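Local coordinates for DNA polymerase III subunit delta (Bacillus subtilis, PDB 3ZH9), which probably acts as the wrench of the bacterial clamp loader, opening the beta sliding clamp so that it can be loaded onto primed DNA, at residues 154-166 / 186-199. Residues are numbered along the deposited sequence; the frame is centred on the assembly and turned at random.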
ATOM      1  N   PHE A 154      -5.966   3.059 -12.162  1.00 34.40           N
ATOM      2  CA  PHE A 154      -4.972   2.023 -11.947  1.00 35.03           C
ATOM      3  C   PHE A 154      -5.545   0.623 -12.190  1.00 34.65           C
ATOM      4  O   PHE A 154      -4.913  -0.209 -12.832  1.00 36.49           O
ATOM      5  CB  PHE A 154      -4.412   2.117 -10.537  1.00 30.46           C
ATOM      6  CG  PHE A 154      -3.653   0.901 -10.113  1.00 37.81           C
ATOM      7  CD1 PHE A 154      -2.300   0.799 -10.354  1.00 36.53           C
ATOM      8  CD2 PHE A 154      -4.299  -0.142  -9.456  1.00 39.31           C
ATOM      9  CE1 PHE A 154      -1.594  -0.326  -9.960  1.00 42.41           C
ATOM     10  CE2 PHE A 154      -3.604  -1.265  -9.058  1.00 35.63           C
ATOM     11  CZ  PHE A 154      -2.244  -1.356  -9.312  1.00 39.73           C
ATOM     12  N   THR A 155      -6.738   0.374 -11.656  1.00 32.28           N
ATOM     13  CA  THR A 155      -7.431  -0.911 -11.816  1.00 28.23           C
ATOM     14  C   THR A 155      -7.755  -1.203 -13.284  1.00 33.43           C
ATOM     15  O   THR A 155      -7.546  -2.308 -13.776  1.00 31.20           O
ATOM     16  CB  THR A 155      -8.738  -0.925 -11.004  1.00 26.98           C
ATOM     17  OG1 THR A 155      -8.454  -0.582  -9.643  1.00 31.26           O
ATOM     18  CG2 THR A 155      -9.412  -2.303 -11.036  1.00 27.32           C
ATOM     19  N   VAL A 156      -8.259  -0.194 -13.986  1.00 33.06           N
ATOM     20  CA  VAL A 156      -8.565  -0.343 -15.396  1.00 34.63           C
ATOM     21  C   VAL A 156      -7.319  -0.680 -16.209  1.00 38.75           C
ATOM     22  O   VAL A 156      -7.339  -1.574 -17.066  1.00 40.80           O
ATOM     23  CB  VAL A 156      -9.257   0.922 -15.942  1.00 34.80           C
ATOM     24  CG1 VAL A 156      -9.268   0.927 -17.487  1.00 40.39           C
ATOM     25  CG2 VAL A 156     -10.679   1.018 -15.384  1.00 28.37           C
ATOM     26  N   ASN A 157      -6.228   0.026 -15.930  1.00 35.62           N
ATOM     27  CA  ASN A 157      -4.992  -0.203 -16.656  1.00 41.97           C
ATOM     28  C   ASN A 157      -4.380  -1.531 -16.270  1.00 40.43           C
ATOM     29  O   ASN A 157      -3.713  -2.158 -17.071  1.00 35.07           O
ATOM     30  CB  ASN A 157      -3.992   0.922 -16.402  1.00 49.70           C
ATOM     31  CG  ASN A 157      -4.366   2.194 -17.120  1.00 58.09           C
ATOM     32  OD1 ASN A 157      -4.843   2.159 -18.257  1.00 57.37           O
ATOM     33  ND2 ASN A 157      -4.162   3.334 -16.456  1.00 58.20           N
ATOM     34  N   LEU A 158      -4.600  -1.950 -15.032  1.00 39.97           N
ATOM     35  CA  LEU A 158      -4.040  -3.207 -14.570  1.00 40.46           C
ATOM     36  C   LEU A 158      -4.599  -4.379 -15.390  1.00 37.78           C
ATOM     37  O   LEU A 158      -3.847  -5.250 -15.816  1.00 35.23           O
ATOM     38  CB  LEU A 158      -4.308  -3.405 -13.078  1.00 37.77           C
ATOM     39  CG  LEU A 158      -3.687  -4.677 -12.515  1.00 37.80           C
ATOM     40  CD1 LEU A 158      -2.211  -4.688 -12.821  1.00 39.37           C
ATOM     41  CD2 LEU A 158      -3.936  -4.811 -11.007  1.00 34.33           C
ATOM     42  N   ALA A 159      -5.913  -4.392 -15.605  1.00 36.27           N
ATOM     43  CA  ALA A 159      -6.548  -5.415 -16.436  1.00 33.32           C
ATOM     44  C   ALA A 159      -5.883  -5.535 -17.811  1.00 37.24           C
ATOM     45  O   ALA A 159      -5.664  -6.638 -18.318  1.00 42.93           O
ATOM     46  CB  ALA A 159      -8.073  -5.138 -16.579  1.00 28.31           C
ATOM     47  N   LYS A 160      -5.549  -4.402 -18.417  1.00 44.56           N
ATOM     48  CA  LYS A 160      -4.885  -4.413 -19.718  1.00 43.81           C
ATOM     49  C   LYS A 160      -3.547  -5.159 -19.717  1.00 42.27           C
ATOM     50  O   LYS A 160      -3.165  -5.749 -20.727  1.00 40.42           O
ATOM     51  CB  LYS A 160      -4.686  -2.990 -20.239  1.00 52.65           C
ATOM     52  CG  LYS A 160      -5.966  -2.263 -20.636  1.00 55.15           C
ATOM     53  CD  LYS A 160      -5.616  -0.855 -21.104  1.00 67.60           C
ATOM     54  CE  LYS A 160      -6.844  -0.026 -21.403  1.00 76.04           C
ATOM     55  NZ  LYS A 160      -6.458   1.382 -21.673  1.00 81.40           N
ATOM     56  N   THR A 161      -2.827  -5.137 -18.599  1.00 39.57           N
ATOM     57  CA  THR A 161      -1.550  -5.836 -18.548  1.00 36.95           C
ATOM     58  C   THR A 161      -1.719  -7.354 -18.623  1.00 48.71           C
ATOM     59  O   THR A 161      -0.749  -8.080 -18.848  1.00 42.86           O
ATOM     60  CB  THR A 161      -0.739  -5.485 -17.293  1.00 43.31           C
ATOM     61  OG1 THR A 161      -1.260  -6.200 -16.163  1.00 39.89           O
ATOM     62  CG2 THR A 161      -0.775  -3.982 -17.031  1.00 44.90           C
ATOM     63  N   GLU A 162      -2.949  -7.831 -18.419  1.00 49.08           N
ATOM     64  CA  GLU A 162      -3.250  -9.255 -18.522  1.00 44.85           C
ATOM     65  C   GLU A 162      -4.056  -9.556 -19.788  1.00 49.65           C
ATOM     66  O   GLU A 162      -4.632 -10.641 -19.918  1.00 51.47           O
ATOM     67  CB  GLU A 162      -3.996  -9.736 -17.269  1.00 53.63           C
ATOM     68  CG  GLU A 162      -3.127  -9.716 -16.015  1.00 59.27           C
ATOM     69  CD  GLU A 162      -1.845 -10.536 -16.186  1.00 69.69           C
ATOM     70  OE1 GLU A 162      -1.876 -11.556 -16.910  1.00 62.62           O
ATOM     71  OE2 GLU A 162      -0.806 -10.156 -15.600  1.00 74.00           O
ATOM     72  N   GLN A 163      -4.089  -8.588 -20.709  1.00 44.86           N
ATOM     73  CA  GLN A 163      -4.828  -8.687 -21.971  1.00 47.52           C
ATOM     74  C   GLN A 163      -6.340  -8.754 -21.788  1.00 41.01           C
ATOM     75  O   GLN A 163      -7.066  -9.233 -22.674  1.00 43.60           O
ATOM     76  CB  GLN A 163      -4.344  -9.864 -22.837  1.00 53.92           C
ATOM     77  CG  GLN A 163      -2.911  -9.704 -23.360  1.00 73.35           C
ATOM     78  CD  GLN A 163      -1.877 -10.136 -22.336  1.00 87.87           C
ATOM     79  OE1 GLN A 163      -1.912 -11.269 -21.851  1.00 93.59           O
ATOM     80  NE2 GLN A 163      -0.964  -9.231 -21.985  1.00 89.45           N
ATOM     81  N   LYS A 164      -6.819  -8.256 -20.655  1.00 41.05           N
ATOM     82  CA  LYS A 164      -8.253  -8.188 -20.414  1.00 39.46           C
ATOM     83  C   LYS A 164      -8.676  -6.736 -20.312  1.00 48.44           C
ATOM     84  O   LYS A 164      -7.838  -5.837 -20.370  1.00 44.22           O
ATOM     85  CB  LYS A 164      -8.617  -8.925 -19.120  1.00 32.43           C
ATOM     86  CG  LYS A 164      -8.204 -10.384 -19.112  1.00 32.54           C
ATOM     87  CD  LYS A 164      -8.856 -11.122 -20.284  1.00 35.76           C
ATOM     88  CE  LYS A 164      -8.431 -12.578 -20.320  1.00 34.61           C
ATOM     89  NZ  LYS A 164      -9.163 -13.336 -21.384  1.00 42.27           N
ATOM     90  N   THR A 165      -9.974  -6.507 -20.142  1.00 46.42           N
ATOM     91  CA  THR A 165     -10.479  -5.163 -19.907  1.00 45.88           C
ATOM     92  C   THR A 165     -11.484  -5.165 -18.763  1.00 42.23           C
ATOM     93  O   THR A 165     -12.045  -6.205 -18.411  1.00 37.71           O
ATOM     94  CB  THR A 165     -11.161  -4.597 -21.148  1.00 54.22           C
ATOM     95  OG1 THR A 165     -12.254  -5.449 -21.507  1.00 57.20           O
ATOM     96  CG2 THR A 165     -10.173  -4.525 -22.310  1.00 59.44           C
ATOM     97  N   ILE A 166     -11.682  -3.999 -18.160  1.00 40.98           N
ATOM     98  CA  ILE A 166     -12.690  -3.842 -17.123  1.00 42.88           C
ATOM     99  C   ILE A 166     -13.275  -2.446 -17.238  1.00 39.11           C
ATOM    100  O   ILE A 166     -12.535  -1.473 -17.343  1.00 40.31           O
ATOM    101  CB  ILE A 166     -12.115  -4.140 -15.699  1.00 36.74           C
ATOM    102  CG1 ILE A 166     -13.228  -4.151 -14.647  1.00 35.38           C
ATOM    103  CG2 ILE A 166     -10.969  -3.181 -15.328  1.00 36.41           C
ATOM    104  CD1 ILE A 166     -12.784  -4.690 -13.267  1.00 33.19           C
ATOM    105  N   PHE A 186      -4.730  -5.878  -7.062  1.00 26.21           N
ATOM    106  CA  PHE A 186      -3.859  -6.638  -7.939  1.00 30.22           C
ATOM    107  C   PHE A 186      -4.235  -8.112  -7.855  1.00 31.70           C
ATOM    108  O   PHE A 186      -4.440  -8.791  -8.854  1.00 36.24           O
ATOM    109  CB  PHE A 186      -2.380  -6.434  -7.549  1.00 33.50           C
ATOM    110  CG  PHE A 186      -1.428  -7.201  -8.414  1.00 34.57           C
ATOM    111  CD1 PHE A 186      -1.182  -8.545  -8.178  1.00 38.50           C
ATOM    112  CD2 PHE A 186      -0.787  -6.582  -9.479  1.00 40.53           C
ATOM    113  CE1 PHE A 186      -0.290  -9.267  -8.992  1.00 43.73           C
ATOM    114  CE2 PHE A 186       0.093  -7.287 -10.302  1.00 35.35           C
ATOM    115  CZ  PHE A 186       0.345  -8.634 -10.060  1.00 38.03           C
ATOM    116  N   GLN A 187      -4.331  -8.600  -6.635  1.00 31.79           N
ATOM    117  CA  GLN A 187      -4.746  -9.963  -6.405  1.00 29.74           C
ATOM    118  C   GLN A 187      -6.107 -10.306  -7.049  1.00 32.53           C
ATOM    119  O   GLN A 187      -6.239 -11.323  -7.733  1.00 31.77           O
ATOM    120  CB  GLN A 187      -4.758 -10.237  -4.906  1.00 32.84           C
ATOM    121  CG  GLN A 187      -5.354 -11.581  -4.528  1.00 56.92           C
ATOM    122  CD  GLN A 187      -5.307 -11.838  -3.032  1.00 73.59           C
ATOM    123  OE1 GLN A 187      -4.622 -11.130  -2.286  1.00 76.95           O
ATOM    124  NE2 GLN A 187      -6.039 -12.852  -2.585  1.00 79.39           N
ATOM    125  N   GLU A 188      -7.114  -9.468  -6.835  1.00 26.90           N
ATOM    126  CA  GLU A 188      -8.453  -9.767  -7.335  1.00 27.55           C
ATOM    127  C   GLU A 188      -8.522  -9.643  -8.859  1.00 30.30           C
ATOM    128  O   GLU A 188      -9.224 -10.411  -9.515  1.00 32.46           O
ATOM    129  CB  GLU A 188      -9.512  -8.868  -6.674  1.00 21.79           C
ATOM    130  CG  GLU A 188      -9.606  -9.010  -5.162  1.00 30.50           C
ATOM    131  CD  GLU A 188      -9.908 -10.449  -4.689  1.00 38.31           C
ATOM    132  OE1 GLU A 188     -10.458 -11.255  -5.464  1.00 40.77           O
ATOM    133  OE2 GLU A 188      -9.591 -10.770  -3.527  1.00 46.70           O
ATOM    134  N   ILE A 189      -7.814  -8.666  -9.422  1.00 30.94           N
ATOM    135  CA  ILE A 189      -7.734  -8.558 -10.881  1.00 29.38           C
ATOM    136  C   ILE A 189      -7.113  -9.829 -11.504  1.00 30.04           C
ATOM    137  O   ILE A 189      -7.624 -10.354 -12.486  1.00 32.49           O
ATOM    138  CB  ILE A 189      -6.980  -7.284 -11.335  1.00 35.33           C
ATOM    139  CG1 ILE A 189      -7.861  -6.036 -11.148  1.00 32.42           C
ATOM    140  CG2 ILE A 189      -6.518  -7.422 -12.785  1.00 35.46           C
ATOM    141  CD1 ILE A 189      -9.115  -5.990 -12.034  1.00 27.83           C
ATOM    142  N   GLN A 190      -6.043 -10.352 -10.915  1.00 30.10           N
ATOM    143  CA  GLN A 190      -5.450 -11.604 -11.423  1.00 28.83           C
ATOM    144  C   GLN A 190      -6.426 -12.777 -11.342  1.00 35.25           C
ATOM    145  O   GLN A 190      -6.486 -13.636 -12.238  1.00 35.38           O
ATOM    146  CB  GLN A 190      -4.172 -11.967 -10.658  1.00 27.19           C
ATOM    147  CG  GLN A 190      -3.020 -10.943 -10.792  1.00 40.08           C
ATOM    148  CD  GLN A 190      -2.550 -10.717 -12.231  1.00 51.08           C
ATOM    149  OE1 GLN A 190      -2.846 -11.498 -13.143  1.00 55.47           O
ATOM    150  NE2 GLN A 190      -1.804  -9.641 -12.434  1.00 62.30           N
ATOM    151  N   LYS A 191      -7.167 -12.837 -10.245  1.00 31.28           N
ATOM    152  CA  LYS A 191      -8.167 -13.884 -10.080  1.00 32.41           C
ATOM    153  C   LYS A 191      -9.264 -13.712 -11.106  1.00 33.94           C
ATOM    154  O   LYS A 191      -9.738 -14.692 -11.683  1.00 33.11           O
ATOM    155  CB  LYS A 191      -8.768 -13.847  -8.678  1.00 30.23           C
ATOM    156  CG  LYS A 191      -7.897 -14.505  -7.614  1.00 34.09           C
ATOM    157  CD  LYS A 191      -8.347 -14.086  -6.204  1.00 38.16           C
ATOM    158  CE  LYS A 191      -9.777 -14.525  -5.948  1.00 41.86           C
ATOM    159  NZ  LYS A 191     -10.327 -13.934  -4.688  1.00 51.14           N
ATOM    160  N   LEU A 192      -9.663 -12.463 -11.343  1.00 24.96           N
ATOM    161  CA  LEU A 192     -10.752 -12.192 -12.283  1.00 26.03           C
ATOM    162  C   LEU A 192     -10.332 -12.510 -13.710  1.00 28.91           C
ATOM    163  O   LEU A 192     -11.119 -13.059 -14.464  1.00 28.77           O
ATOM    164  CB  LEU A 192     -11.268 -10.752 -12.164  1.00 25.86           C
ATOM    165  CG  LEU A 192     -12.120 -10.441 -10.910  1.00 26.73           C
ATOM    166  CD1 LEU A 192     -12.115  -8.944 -10.523  1.00 27.22           C
ATOM    167  CD2 LEU A 192     -13.566 -10.947 -11.118  1.00 28.25           C
ATOM    168  N   CYS A 193      -9.100 -12.161 -14.079  1.00 27.99           N
ATOM    169  CA  CYS A 193      -8.622 -12.426 -15.431  1.00 29.92           C
ATOM    170  C   CYS A 193      -8.629 -13.915 -15.728  1.00 31.12           C
ATOM    171  O   CYS A 193      -9.007 -14.312 -16.813  1.00 36.88           O
ATOM    172  CB  CYS A 193      -7.226 -11.832 -15.660  1.00 36.69           C
ATOM    173  SG  CYS A 193      -7.216 -10.026 -15.683  1.00 41.30           S
ATOM    174  N   THR A 194      -8.229 -14.728 -14.749  1.00 36.56           N
ATOM    175  CA  THR A 194      -8.274 -16.187 -14.867  1.00 33.25           C
ATOM    176  C   THR A 194      -9.712 -16.672 -14.945  1.00 34.23           C
ATOM    177  O   THR A 194     -10.073 -17.451 -15.828  1.00 35.19           O
ATOM    178  CB  THR A 194      -7.579 -16.872 -13.673  1.00 37.28           C
ATOM    179  OG1 THR A 194      -6.201 -16.489 -13.645  1.00 44.52           O
ATOM    180  CG2 THR A 194      -7.677 -18.408 -13.779  1.00 32.72           C
ATOM    181  N   PHE A 195     -10.537 -16.175 -14.032  1.00 31.09           N
ATOM    182  CA  PHE A 195     -11.946 -16.576 -13.917  1.00 24.81           C
ATOM    183  C   PHE A 195     -12.731 -16.466 -15.220  1.00 34.08           C
ATOM    184  O   PHE A 195     -13.483 -17.370 -15.561  1.00 35.44           O
ATOM    185  CB  PHE A 195     -12.653 -15.750 -12.834  1.00 24.19           C
ATOM    186  CG  PHE A 195     -14.094 -16.154 -12.612  1.00 30.89           C
ATOM    187  CD1 PHE A 195     -14.401 -17.365 -12.023  1.00 25.83           C
ATOM    188  CD2 PHE A 195     -15.135 -15.327 -12.993  1.00 33.81           C
ATOM    189  CE1 PHE A 195     -15.711 -17.739 -11.819  1.00 29.20           C
ATOM    190  CE2 PHE A 195     -16.455 -15.707 -12.790  1.00 30.66           C
ATOM    191  CZ  PHE A 195     -16.736 -16.905 -12.209  1.00 33.21           C
ATOM    192  N   ILE A 196     -12.571 -15.360 -15.946  1.00 30.92           N
ATOM    193  CA  ILE A 196     -13.425 -15.119 -17.103  1.00 33.93           C
ATOM    194  C   ILE A 196     -12.983 -15.929 -18.332  1.00 35.80           C
ATOM    195  O   ILE A 196     -13.622 -15.876 -19.375  1.00 35.20           O
ATOM    196  CB  ILE A 196     -13.565 -13.614 -17.443  1.00 28.49           C
ATOM    197  CG1 ILE A 196     -12.236 -13.012 -17.905  1.00 32.06           C
ATOM    198  CG2 ILE A 196     -14.100 -12.830 -16.220  1.00 25.90           C
ATOM    199  CD1 ILE A 196     -12.377 -11.556 -18.311  1.00 27.91           C
ATOM    200  N   GLY A 197     -11.891 -16.672 -18.192  1.00 37.45           N
ATOM    201  CA  GLY A 197     -11.458 -17.599 -19.228  1.00 40.36           C
ATOM    202  C   GLY A 197     -11.168 -16.925 -20.559  1.00 51.78           C
ATOM    203  O   GLY A 197     -10.315 -16.040 -20.644  1.00 44.74           O
ATOM    204  N   ASP A 198     -11.892 -17.347 -21.595  1.00 57.45           N
ATOM    205  CA  ASP A 198     -11.692 -16.857 -22.953  1.00 56.91           C
ATOM    206  C   ASP A 198     -12.230 -15.454 -23.126  1.00 51.01           C
ATOM    207  O   ASP A 198     -11.837 -14.738 -24.045  1.00 47.96           O
ATOM    208  CB  ASP A 198     -12.400 -17.768 -23.957  1.00 66.50           C
ATOM    209  CG  ASP A 198     -11.603 -19.017 -24.278  1.00 80.61           C
ATOM    210  OD1 ASP A 198     -10.355 -18.923 -24.316  1.00 83.00           O
ATOM    211  OD2 ASP A 198     -12.224 -20.086 -24.497  1.00 81.57           O
ATOM    212  N   ARG A 199     -13.132 -15.052 -22.247  1.00 42.48           N
ATOM    213  CA  ARG A 199     -13.764 -13.751 -22.343  1.00 45.96           C
ATOM    214  C   ARG A 199     -12.765 -12.617 -22.139  1.00 46.75           C
ATOM    215  O   ARG A 199     -11.768 -12.779 -21.459  1.00 43.00           O
ATOM    216  CB  ARG A 199     -14.919 -13.656 -21.355  1.00 42.53           C
ATOM    217  CG  ARG A 199     -16.026 -14.666 -21.591  1.00 48.32           C
ATOM    218  CD  ARG A 199     -16.818 -14.887 -20.324  1.00 57.36           C
ATOM    219  NE  ARG A 199     -17.085 -13.613 -19.689  1.00 65.15           N
ATOM    220  CZ  ARG A 199     -17.198 -13.418 -18.387  1.00 48.97           C
ATOM    221  NH1 ARG A 199     -17.090 -14.422 -17.540  1.00 39.64           N
ATOM    222  NH2 ARG A 199     -17.424 -12.202 -17.947  1.00 38.95           N
TER
HETATM  223  O   HOH W   1       0.255  -7.977 -14.445  1.00 51.17           O
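Leu-158 and Ile-189 form the tightly packed part of this contact, their side chains lying alongside one another and pointing opposite ways, with Leu-158 CD2 3.9 Å from Ile-189 CB. With CG anti to the backbone N (chi1 -177°), Leu-158 also lays CD2 3.6 Å from Phe-186 CA and against CD2 of that ring. At the other end of Ile-189, CD1 meets Thr-155 CG2 at 3.8 Å and Ile-166 CD1 tip to tip. Cys-193 SG then wedges between Glu-162 CB and Lys-164 CG, 3.6 Å from the latter. Beyond it the Lys-164 chain runs past Ile-196, and its ammonium grips two carbonyls of the type II' turn after the helix, NZ lying 2.7 Å from Arg-199 O and 3.0 Å from Gly-197 O. A methionine in place of Lys-164 would probably leave both carbonyls without this donor and the turn less firmly tied. The solvent side is looser: Gln-190 NE2 gives Glu-162 OE2 only a weak bond of 3.4 Å, amide and carboxylate planes standing 76° apart, while a water donates to Glu-162 OE2 and Thr-161 OG1. Helix segments 154-160 and 186-195 cross at -43°, and a Schellman motif ends the first, turning the chain into strand 165-166, which pairs in parallel with strand 201-202. Helix 168-177 packs against Thr-155 and Ile-189, helix 2-10 against Leu-158, and helices 2-10 and 25-39 both touch Phe-186.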